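Local atomic coordinates of DUF3809 domain-containing protein (Deinococcus radiodurans, PDB entry 3NQN), a protein that is of unknown function but binds calcium ions and probably adopts a Bet v 1-like fold. Residues A[47-52]-A[65-70]; A[94-99]-A[108-113]; A[9-14]-A[104-109]; A[24-29]-A[75-80]. All blocks are in the same frame, centred on the assembly; numbering follows the deposited sequence. Where two conformers were deposited one is given.

Contact 1. Residues A[47-52]-A[65-70]; sequences QVWGEL and PFRSEI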
# COMPACT_ATOMS: atom_id res chain seq x y z
N GLN A 47 -17.08 3.33 11.77
CA GLN A 47 -15.80 2.70 11.91
C GLN A 47 -14.69 3.70 11.66
O GLN A 47 -14.91 4.76 11.08
CB GLN A 47 -15.68 1.53 10.93
CG GLN A 47 -16.79 0.50 11.09
CD GLN A 47 -16.68 -0.67 10.12
OE1 GLN A 47 -15.85 -0.66 9.20
NE2 GLN A 47 -17.51 -1.68 10.33
N VAL A 48 -13.52 3.37 12.16
CA VAL A 48 -12.32 4.16 11.95
C VAL A 48 -11.29 3.24 11.29
O VAL A 48 -11.21 2.04 11.61
CB VAL A 48 -11.75 4.71 13.29
CG1 VAL A 48 -10.42 5.43 13.07
CG2 VAL A 48 -12.77 5.64 13.97
N TRP A 49 -10.52 3.78 10.35
CA TRP A 49 -9.50 2.99 9.67
C TRP A 49 -8.28 3.80 9.27
O TRP A 49 -8.30 5.04 9.27
CB TRP A 49 -10.08 2.27 8.44
CG TRP A 49 -10.66 3.19 7.40
CD1 TRP A 49 -10.03 3.69 6.29
CD2 TRP A 49 -12.00 3.69 7.35
NE1 TRP A 49 -10.89 4.48 5.56
CE2 TRP A 49 -12.11 4.50 6.19
CE3 TRP A 49 -13.13 3.54 8.17
CZ2 TRP A 49 -13.29 5.15 5.84
CZ3 TRP A 49 -14.30 4.19 7.82
CH2 TRP A 49 -14.37 4.98 6.66
N GLY A 50 -7.20 3.09 8.95
CA GLY A 50 -5.95 3.72 8.60
C GLY A 50 -4.89 2.68 8.44
O GLY A 50 -5.18 1.52 8.18
N GLU A 51 -3.64 3.07 8.64
CA GLU A 51 -2.53 2.14 8.49
C GLU A 51 -1.34 2.55 9.33
O GLU A 51 -1.16 3.72 9.64
CB GLU A 51 -2.15 2.03 6.99
CG GLU A 51 -1.76 3.36 6.36
CD GLU A 51 -1.84 3.37 4.83
OE1 GLU A 51 -2.37 2.41 4.21
OE2 GLU A 51 -1.40 4.37 4.24
N LEU A 52 -0.58 1.56 9.78
CA LEU A 52 0.68 1.80 10.43
C LEU A 52 1.77 1.43 9.45
O LEU A 52 1.58 0.53 8.61
CB LEU A 52 0.83 0.94 11.69
CG LEU A 52 -0.10 1.21 12.88
CD1 LEU A 52 -1.53 0.92 12.48
CD2 LEU A 52 0.31 0.35 14.09
N PRO A 65 -2.81 -2.21 7.26
CA PRO A 65 -4.05 -1.55 7.56
C PRO A 65 -4.67 -2.00 8.89
O PRO A 65 -4.27 -3.04 9.46
CB PRO A 65 -4.94 -1.96 6.39
CG PRO A 65 -4.44 -3.29 5.99
CD PRO A 65 -2.97 -3.26 6.23
N PHE A 66 -5.56 -1.17 9.41
CA PHE A 66 -6.42 -1.54 10.52
C PHE A 66 -7.77 -0.91 10.25
O PHE A 66 -7.88 0.06 9.49
CB PHE A 66 -5.89 -1.04 11.86
CG PHE A 66 -6.03 0.46 12.07
CD1 PHE A 66 -7.19 0.99 12.64
CD2 PHE A 66 -5.01 1.32 11.73
CE1 PHE A 66 -7.33 2.36 12.83
CE2 PHE A 66 -5.15 2.68 11.91
CZ PHE A 66 -6.32 3.20 12.46
N ARG A 67 -8.79 -1.49 10.86
CA ARG A 67 -10.12 -0.97 10.82
C ARG A 67 -10.80 -1.40 12.13
O ARG A 67 -10.76 -2.58 12.51
CB ARG A 67 -10.87 -1.53 9.61
CG ARG A 67 -12.16 -0.81 9.28
CD ARG A 67 -12.72 -1.26 7.91
NE ARG A 67 -13.78 -0.37 7.43
CZ ARG A 67 -13.66 0.50 6.41
NH1 ARG A 67 -12.52 0.61 5.72
NH2 ARG A 67 -14.70 1.26 6.08
N SER A 68 -11.40 -0.44 12.80
CA SER A 68 -12.04 -0.69 14.08
C SER A 68 -13.45 -0.09 14.16
O SER A 68 -13.72 0.97 13.61
CB SER A 68 -11.21 -0.13 15.21
OG SER A 68 -9.91 -0.72 15.25
N GLU A 69 -14.32 -0.78 14.87
CA GLU A 69 -15.69 -0.34 15.10
C GLU A 69 -15.71 0.64 16.26
O GLU A 69 -15.03 0.43 17.28
CB GLU A 69 -16.55 -1.56 15.43
CG GLU A 69 -18.01 -1.27 15.74
CD GLU A 69 -18.75 -2.50 16.26
OE1 GLU A 69 -18.08 -3.54 16.50
OE2 GLU A 69 -19.99 -2.42 16.44
N ILE A 70 -16.46 1.74 16.10
CA ILE A 70 -16.61 2.73 17.16
C ILE A 70 -17.82 2.33 17.99
O ILE A 70 -18.91 2.14 17.44
CB ILE A 70 -16.86 4.13 16.60
CG1 ILE A 70 -15.74 4.56 15.65
CG2 ILE A 70 -17.01 5.15 17.73
CD1 ILE A 70 -16.14 5.76 14.79
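The guanidinium of Arg67 lies flat on the indole of Trp49, their planes 8° apart, in a stacked cation-pi pair. NH1 sits over the CG-CD2 bond of the five-membered ring, while NH2 lies over the CE3-CZ3 side of the six-membered ring, with Arg67 NH2 3.4 Å from Trp49 CZ3. The stack uses a guanidinium face, so the edge still serves Gln47: Arg67 NE donates to Gln47 OE1 at 2.7 Å, in the guanidinium plane and almost in line with the amide carbonyl. A leucine in place of Arg67 would probably leave Gln47 OE1 without this donor and the indole face without its flat cationic cover. Arg67 reaches both partners with CG anti to the backbone N (chi1 -166°) and a chain extended to NE.

These residues share one face of the antiparallel hairpin formed by strands 47-56 and 60-73. On the other face the Phe66 ring folds over Gly50, placing Phe66 CZ 3.6 Å from Gly50 N, and a beta carbon there would sit tightly against the ring. Leu52 CD1 adds apolar contact 3.6 Å from Phe66 CD2, and Leu52 itself packs on helix 122-153. Paired backbone bonds set the register, including Ser68 N to Val48 O at 2.8 Å. Farther out, Glu51 forms a salt bridge with Arg39 near the calcium-binding residue Asp63. The hairpin thus separates its chemistry by face: a delocalised cation spread over an aromatic surface on the partly exposed side, and mainly hydrocarbon turned toward the interior, where Ser68 OG, bonded to Val93 O, is the polar exception.

Contact 2. Residues A[94-99]-A[108-113]; sequences SGQATA and AFQFQA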
# COMPACT_ATOMS: atom_id res chain seq x y z
N SER A 94 -7.26 -1.54 19.30
CA SER A 94 -8.33 -1.50 20.30
C SER A 94 -8.08 -0.34 21.24
O SER A 94 -6.95 0.06 21.44
CB SER A 94 -8.36 -2.79 21.12
OG SER A 94 -8.34 -3.94 20.31
N GLY A 95 -9.15 0.21 21.79
CA GLY A 95 -9.04 1.30 22.74
C GLY A 95 -10.30 1.50 23.55
O GLY A 95 -11.43 1.17 23.10
N GLN A 96 -10.12 1.98 24.78
CA GLN A 96 -11.22 2.29 25.65
C GLN A 96 -10.96 3.65 26.29
O GLN A 96 -9.81 3.97 26.66
CB GLN A 96 -11.40 1.22 26.74
CG GLN A 96 -11.44 -0.26 26.24
CD GLN A 96 -10.05 -0.83 25.96
OE1 GLN A 96 -9.12 -0.60 26.72
NE2 GLN A 96 -9.92 -1.60 24.87
N ALA A 97 -12.01 4.46 26.39
CA ALA A 97 -11.90 5.79 26.95
C ALA A 97 -13.08 6.09 27.85
O ALA A 97 -14.24 5.77 27.52
CB ALA A 97 -11.83 6.85 25.81
N THR A 98 -12.80 6.72 28.98
CA THR A 98 -13.87 7.14 29.88
C THR A 98 -13.65 8.61 30.25
O THR A 98 -12.53 9.09 30.26
CB THR A 98 -13.89 6.32 31.16
OG1 THR A 98 -12.67 6.52 31.87
CG2 THR A 98 -14.07 4.84 30.85
N ALA A 99 -14.76 9.31 30.49
CA ALA A 99 -14.75 10.71 30.93
C ALA A 99 -15.50 10.75 32.24
O ALA A 99 -16.58 10.15 32.37
CB ALA A 99 -15.42 11.59 29.91
N ALA A 108 -6.95 3.74 27.43
CA ALA A 108 -6.15 2.54 27.30
C ALA A 108 -6.24 2.10 25.82
O ALA A 108 -7.35 2.01 25.26
CB ALA A 108 -6.69 1.43 28.20
N PHE A 109 -5.08 1.87 25.21
CA PHE A 109 -5.01 1.38 23.83
C PHE A 109 -4.21 0.12 23.75
O PHE A 109 -3.23 -0.04 24.48
CB PHE A 109 -4.39 2.42 22.92
CG PHE A 109 -5.26 3.60 22.69
CD1 PHE A 109 -6.19 3.60 21.67
CD2 PHE A 109 -5.20 4.69 23.54
CE1 PHE A 109 -7.03 4.67 21.47
CE2 PHE A 109 -6.03 5.78 23.34
CZ PHE A 109 -6.96 5.76 22.30
N GLN A 110 -4.63 -0.80 22.88
CA GLN A 110 -3.87 -2.04 22.65
C GLN A 110 -3.72 -2.26 21.14
O GLN A 110 -4.64 -1.95 20.36
CB GLN A 110 -4.55 -3.26 23.31
CG GLN A 110 -4.95 -3.07 24.79
CD GLN A 110 -6.28 -2.33 24.96
OE1 GLN A 110 -7.21 -2.53 24.19
NE2 GLN A 110 -6.36 -1.49 25.97
N PHE A 111 -2.53 -2.70 20.73
CA PHE A 111 -2.23 -2.96 19.33
C PHE A 111 -1.68 -4.34 19.19
O PHE A 111 -0.88 -4.78 20.02
CB PHE A 111 -1.17 -1.98 18.82
CG PHE A 111 -1.56 -0.57 18.88
CD1 PHE A 111 -1.35 0.17 20.05
CD2 PHE A 111 -2.10 0.07 17.78
CE1 PHE A 111 -1.70 1.50 20.10
CE2 PHE A 111 -2.44 1.39 17.83
CZ PHE A 111 -2.24 2.12 19.00
N GLN A 112 -2.12 -5.04 18.15
CA GLN A 112 -1.61 -6.36 17.85
C GLN A 112 -1.32 -6.43 16.34
O GLN A 112 -2.17 -6.08 15.53
CB GLN A 112 -2.64 -7.43 18.26
CG GLN A 112 -2.30 -8.88 17.84
CD GLN A 112 -1.34 -9.58 18.80
OE1 GLN A 112 -1.38 -9.35 20.01
NE2 GLN A 112 -0.52 -10.47 18.27
N ALA A 113 -0.10 -6.80 15.98
CA ALA A 113 0.25 -6.97 14.57
C ALA A 113 -0.01 -8.42 14.22
O ALA A 113 0.35 -9.30 14.97
CB ALA A 113 1.71 -6.61 14.32
O HOH W 1 -5.93 -4.82 19.60
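Gln96 and Gln110 join their side-chain amides in a reciprocal pair of hydrogen bonds. Gln96 NE2 donates to Gln110 OE1 at 2.9 Å, and Gln110 NE2 returns a bond to Gln96 OE1 at 3.0 Å. Each donor lies on a lone pair in the plane of the carbonyl it meets, and the two amides are nearly coplanar, 8° apart. Both chains bend at the second torsion (chi2 80° in Gln96 and 81° in Gln110), which turns each CD over the sheet. Glutamine suits both places, since one amide offers donor and acceptor together: each gives one N-H and takes one on a lone pair. The small Ala108 meets Gln96 OE1 through CB on this face.

Backbone bonds run beneath: Gln96 N to Ala108 O at 2.8 Å, and Ser94 and Gln110 bonded both ways. They belong to the hairpin of strands 90-99 and 104-114 in the antiparallel sheet, which packs one face on the long helix 122-153, as in Bet v 1-like folds.

Apolar contact occupies that helix-facing side. Phe109 CD1 lies 3.8 Å from Gly95 CA, and a beta carbon on Gly95 would clash with the ring. Phe109 also packs on Leu147 of the helix.

Contact 3. Residues A[9-14]-A[104-109]; sequences SFTLRH and EMAFAF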
# COMPACT_ATOMS: atom_id res chain seq x y z
N SER A 9 -1.56 3.15 28.39
CA SER A 9 -2.65 3.67 29.20
C SER A 9 -2.23 4.96 29.88
O SER A 9 -1.06 5.14 30.25
CB SER A 9 -3.13 2.63 30.22
OG SER A 9 -2.06 2.00 30.88
N PHE A 10 -3.17 5.88 30.00
CA PHE A 10 -2.86 7.20 30.54
C PHE A 10 -4.11 7.99 30.82
O PHE A 10 -5.20 7.65 30.35
CB PHE A 10 -1.97 7.97 29.54
CG PHE A 10 -2.60 8.16 28.19
CD1 PHE A 10 -2.49 7.17 27.21
CD2 PHE A 10 -3.28 9.32 27.88
CE1 PHE A 10 -3.08 7.32 25.97
CE2 PHE A 10 -3.88 9.48 26.63
CZ PHE A 10 -3.77 8.49 25.67
N THR A 11 -3.95 9.05 31.59
CA THR A 11 -5.05 9.95 31.94
C THR A 11 -4.73 11.35 31.48
O THR A 11 -3.59 11.72 31.39
CB THR A 11 -5.32 9.95 33.46
OG1 THR A 11 -4.10 10.21 34.18
CG2 THR A 11 -5.92 8.63 33.91
N LEU A 12 -5.78 12.11 31.15
CA LEU A 12 -5.68 13.51 30.72
C LEU A 12 -6.94 14.22 31.14
O LEU A 12 -8.02 13.64 31.06
CB LEU A 12 -5.62 13.64 29.20
CG LEU A 12 -4.42 13.15 28.43
CD1 LEU A 12 -4.70 13.33 26.93
CD2 LEU A 12 -3.17 13.94 28.85
N ARG A 13 -6.82 15.48 31.52
CA ARG A 13 -7.98 16.27 31.88
C ARG A 13 -8.44 17.14 30.72
O ARG A 13 -7.64 17.82 30.08
CB ARG A 13 -7.67 17.15 33.10
CG ARG A 13 -8.81 18.09 33.50
CD ARG A 13 -8.84 18.28 34.99
NE ARG A 13 -9.74 19.35 35.40
CZ ARG A 13 -10.44 19.34 36.52
NH1 ARG A 13 -10.40 18.28 37.31
NH2 ARG A 13 -11.23 20.37 36.84
N HIS A 14 -9.73 17.09 30.42
CA HIS A 14 -10.27 17.97 29.39
C HIS A 14 -10.54 19.30 30.09
O HIS A 14 -11.26 19.33 31.06
CB HIS A 14 -11.57 17.40 28.79
CG HIS A 14 -12.01 18.09 27.54
ND1 HIS A 14 -12.38 19.42 27.51
CD2 HIS A 14 -12.13 17.63 26.27
CE1 HIS A 14 -12.70 19.75 26.27
NE2 HIS A 14 -12.57 18.69 25.51
N GLU A 104 -12.05 14.62 33.76
CA GLU A 104 -10.93 13.69 33.86
C GLU A 104 -11.14 12.52 32.88
O GLU A 104 -12.14 11.81 32.97
CB GLU A 104 -10.84 13.15 35.30
CG GLU A 104 -10.62 14.23 36.38
CD GLU A 104 -9.25 14.89 36.29
OE1 GLU A 104 -8.37 14.33 35.61
OE2 GLU A 104 -9.05 15.95 36.92
N MSE A 105 -10.22 12.34 31.95
CA MSE A 105 -10.32 11.26 30.97
C MSE A 105 -9.27 10.18 31.22
O MSE A 105 -8.15 10.47 31.63
CB MSE A 105 -10.18 11.80 29.55
CG MSE A 105 -11.26 12.82 29.17
SE MSE A 105 -11.00 13.55 27.44
CE MSE A 105 -9.25 14.41 27.64
N ALA A 106 -9.66 8.93 30.98
CA ALA A 106 -8.77 7.78 31.07
C ALA A 106 -8.78 7.09 29.72
O ALA A 106 -9.85 6.89 29.13
CB ALA A 106 -9.24 6.80 32.17
N PHE A 107 -7.60 6.73 29.24
CA PHE A 107 -7.44 6.03 27.99
C PHE A 107 -6.60 4.78 28.18
O PHE A 107 -5.68 4.76 28.99
CB PHE A 107 -6.73 6.93 26.97
CG PHE A 107 -7.49 8.17 26.62
CD1 PHE A 107 -8.39 8.16 25.56
CD2 PHE A 107 -7.30 9.35 27.34
CE1 PHE A 107 -9.12 9.32 25.24
CE2 PHE A 107 -8.01 10.50 27.02
CZ PHE A 107 -8.92 10.48 25.96
N ALA A 108 -6.95 3.74 27.43
CA ALA A 108 -6.15 2.54 27.30
C ALA A 108 -6.24 2.10 25.82
O ALA A 108 -7.35 2.01 25.26
CB ALA A 108 -6.69 1.43 28.20
N PHE A 109 -5.08 1.87 25.21
CA PHE A 109 -5.01 1.38 23.83
C PHE A 109 -4.21 0.12 23.75
O PHE A 109 -3.23 -0.04 24.48
CB PHE A 109 -4.39 2.42 22.92
CG PHE A 109 -5.26 3.60 22.69
CD1 PHE A 109 -6.19 3.60 21.67
CD2 PHE A 109 -5.20 4.69 23.54
CE1 PHE A 109 -7.03 4.67 21.47
CE2 PHE A 109 -6.03 5.78 23.34
CZ PHE A 109 -6.96 5.76 22.30
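Met105 N donates to Leu12 O at 2.7 Å, one of the backbone bonds that fasten the outermost strand 5-13 to strand 104-114. The pairing is antiparallel and joins distant parts of the chain, placing the first strand at one end of the curved sheet of this probably Bet v 1-like fold. Phe10 and Phe107 exchange two further bonds, with Phe107 N to Phe10 O at 2.8 Å.

The large apolar side chains gather on the face toward helix 122-153. Phe10 holds CG between its backbone N and carbonyl carbon (chi1 59°), and Phe107 CB then lies over one face of its ring, 3.8 Å from the centroid, in a CH-pi contact. Met105, deposited as selenomethionine, puts its SE at the edge of the His14 ring and its CE 4.0 Å from Leu12 CB. An unbranched, flexible chain suits this spot between strand and helix 18-26. His14 ND1 is meanwhile bonded to His16 N.

Small or polar residues, Thr11 and Ala106 among them, occupy the opposite face. Beside the CH-pi contact the two phenylalanine rings are near parallel but slid apart, overlapping little, and Phe10 CE2 touches Phe107 CD2 at 3.5 Å.

Contact 4. Residues A[24-29]-A[75-80]; sequences FVREPA and QGAELR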
# COMPACT_ATOMS: atom_id res chain seq x y z
N PHE A 24 -15.71 14.61 23.25
CA PHE A 24 -14.37 14.47 22.68
C PHE A 24 -13.98 12.99 22.45
O PHE A 24 -13.55 12.62 21.36
CB PHE A 24 -13.36 15.15 23.63
CG PHE A 24 -11.93 15.02 23.21
CD1 PHE A 24 -11.36 15.94 22.36
CD2 PHE A 24 -11.12 14.05 23.77
CE1 PHE A 24 -10.02 15.85 22.02
CE2 PHE A 24 -9.78 13.96 23.43
CZ PHE A 24 -9.24 14.86 22.55
N VAL A 25 -14.17 12.16 23.45
CA VAL A 25 -13.80 10.74 23.33
C VAL A 25 -14.73 9.96 22.42
O VAL A 25 -14.35 8.89 21.91
CB VAL A 25 -13.69 10.01 24.73
CG1 VAL A 25 -12.59 10.68 25.61
CG2 VAL A 25 -15.02 9.97 25.43
N ARG A 26 -15.93 10.48 22.19
CA ARG A 26 -16.92 9.78 21.37
C ARG A 26 -16.82 10.10 19.89
O ARG A 26 -17.46 9.42 19.08
CB ARG A 26 -18.33 10.05 21.86
CG ARG A 26 -18.66 9.33 23.15
CD ARG A 26 -19.94 9.80 23.74
NE ARG A 26 -20.39 8.90 24.80
CZ ARG A 26 -21.36 9.19 25.66
NH1 ARG A 26 -21.99 10.36 25.60
NH2 ARG A 26 -21.71 8.31 26.58
N GLU A 27 -16.06 11.14 19.54
CA GLU A 27 -15.88 11.51 18.14
C GLU A 27 -14.41 11.34 17.75
O GLU A 27 -13.55 12.12 18.16
CB GLU A 27 -16.36 12.94 17.88
CG GLU A 27 -16.45 13.27 16.40
CD GLU A 27 -17.17 14.57 16.11
OE1 GLU A 27 -17.63 15.24 17.07
OE2 GLU A 27 -17.28 14.93 14.92
N PRO A 28 -14.11 10.30 16.94
CA PRO A 28 -12.73 10.03 16.58
C PRO A 28 -12.01 11.22 15.92
O PRO A 28 -10.84 11.43 16.17
CB PRO A 28 -12.83 8.84 15.60
CG PRO A 28 -14.21 8.79 15.17
CD PRO A 28 -15.04 9.39 16.25
N ALA A 29 -12.73 11.99 15.12
CA ALA A 29 -12.15 13.18 14.45
C ALA A 29 -11.66 14.22 15.47
O ALA A 29 -10.80 15.03 15.16
CB ALA A 29 -13.17 13.81 13.48
N GLN A 75 -19.85 5.90 29.70
CA GLN A 75 -18.80 6.82 30.19
C GLN A 75 -17.88 7.33 29.09
O GLN A 75 -16.93 8.07 29.36
CB GLN A 75 -17.92 6.13 31.22
CG GLN A 75 -18.62 5.46 32.34
CD GLN A 75 -17.65 5.03 33.39
OE1 GLN A 75 -17.26 3.87 33.46
NE2 GLN A 75 -17.14 6.00 34.15
N GLY A 76 -18.10 6.90 27.85
CA GLY A 76 -17.21 7.31 26.76
C GLY A 76 -17.41 6.54 25.47
O GLY A 76 -18.47 6.61 24.87
N ALA A 77 -16.39 5.81 25.06
CA ALA A 77 -16.43 5.07 23.81
C ALA A 77 -15.27 4.11 23.74
O ALA A 77 -14.27 4.26 24.46
CB ALA A 77 -16.35 6.05 22.62
N GLU A 78 -15.39 3.12 22.86
CA GLU A 78 -14.32 2.17 22.59
C GLU A 78 -14.09 2.04 21.10
O GLU A 78 -14.98 2.35 20.29
CB GLU A 78 -14.70 0.76 23.06
CG GLU A 78 -14.88 0.57 24.51
CD GLU A 78 -15.33 -0.84 24.83
OE1 GLU A 78 -14.77 -1.81 24.25
OE2 GLU A 78 -16.23 -0.99 25.67
N LEU A 79 -12.90 1.56 20.75
CA LEU A 79 -12.63 1.02 19.41
C LEU A 79 -12.47 -0.47 19.58
O LEU A 79 -11.70 -0.94 20.44
CB LEU A 79 -11.34 1.59 18.81
CG LEU A 79 -11.32 3.08 18.51
CD1 LEU A 79 -10.02 3.43 17.85
CD2 LEU A 79 -12.50 3.50 17.62
N ARG A 80 -13.21 -1.22 18.79
CA ARG A 80 -13.11 -2.67 18.77
C ARG A 80 -12.67 -3.12 17.36
O ARG A 80 -13.31 -2.78 16.39
CB ARG A 80 -14.42 -3.30 19.16
CG ARG A 80 -14.76 -3.05 20.60
CD ARG A 80 -16.04 -3.71 21.00
NE ARG A 80 -16.42 -3.31 22.35
CZ ARG A 80 -17.64 -3.42 22.86
NH1 ARG A 80 -18.63 -3.92 22.12
NH2 ARG A 80 -17.88 -3.02 24.09
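Arg26 turns CG anti to its own carbonyl carbon (chi1 -73°) and then runs extended to NE, which brings that nitrogen to the carbonyl oxygen of Gly76. Val25 sets CG2 between its backbone N and carbonyl carbon, where the methyl meets Gly76 CA at 3.7 Å. The Arg26 NE to Gly76 O bond is 3.0 Å long, and the oxygen lies close to the guanidinium plane, at its edge. Arg26 CG also presses near the same oxygen, so the aliphatic part of the chain covers the peptide that its polar part grips.

Ala77 completes the contact. Its CB points toward the helix and rests 3.5 Å from Val25 O and 4.0 Å from Arg26 CG, a fit that its small size allows. Gly76 suits its place because a beta carbon would sit tightly against Val25 CG2, and because its backbone angles (phi 169°, psi -116°) are unfavourable for residues with side chains.

Helix 18-26 thereby packs on the start of strand 76-81, consistent with the short helices that follow the first strand in Bet v 1-like folds. Val25 continues inward onto Ala97 and Phe107, while Arg26 NH2 bonds to Thr73 O. An alanine in place of Arg26 would probably leave the carbonyl oxygens of Gly76 and Thr73 without these donors and uncover the strand beside Ala77. The arginine's bonds here go to two neutral carbonyls, tying the helix end to two successive strands, 60-73 and 76-81, beside the small apolar contacts of Val25 and Ala77.

Overall arrangement
All four contacts serve one antiparallel sheet. Contacts 1, 2 and 3 pair neighbouring strands, whereas contact 4 lays helix 18-26 on strand 76-81. Contacts 1 and 2 are hairpins near the centre of the chain; contact 3 closes the sheet's outer strand and includes exposed residues, and contact 4 is small but mostly buried. Contacts 2 and 3 share Ala108 and Phe109 on strand 104-114. Contact 4 meets contact 3 where Phe24 and Val25 pack on Met105 and Phe107, and contact 1 where Pro28 touches Val48 and Ile70. Chemistry differs too: a cation-pi stack in contact 1, paired amides in contact 2, a backbone ladder with phenylalanine packing in contact 3, and an arginine-to-carbonyl bond in contact 4.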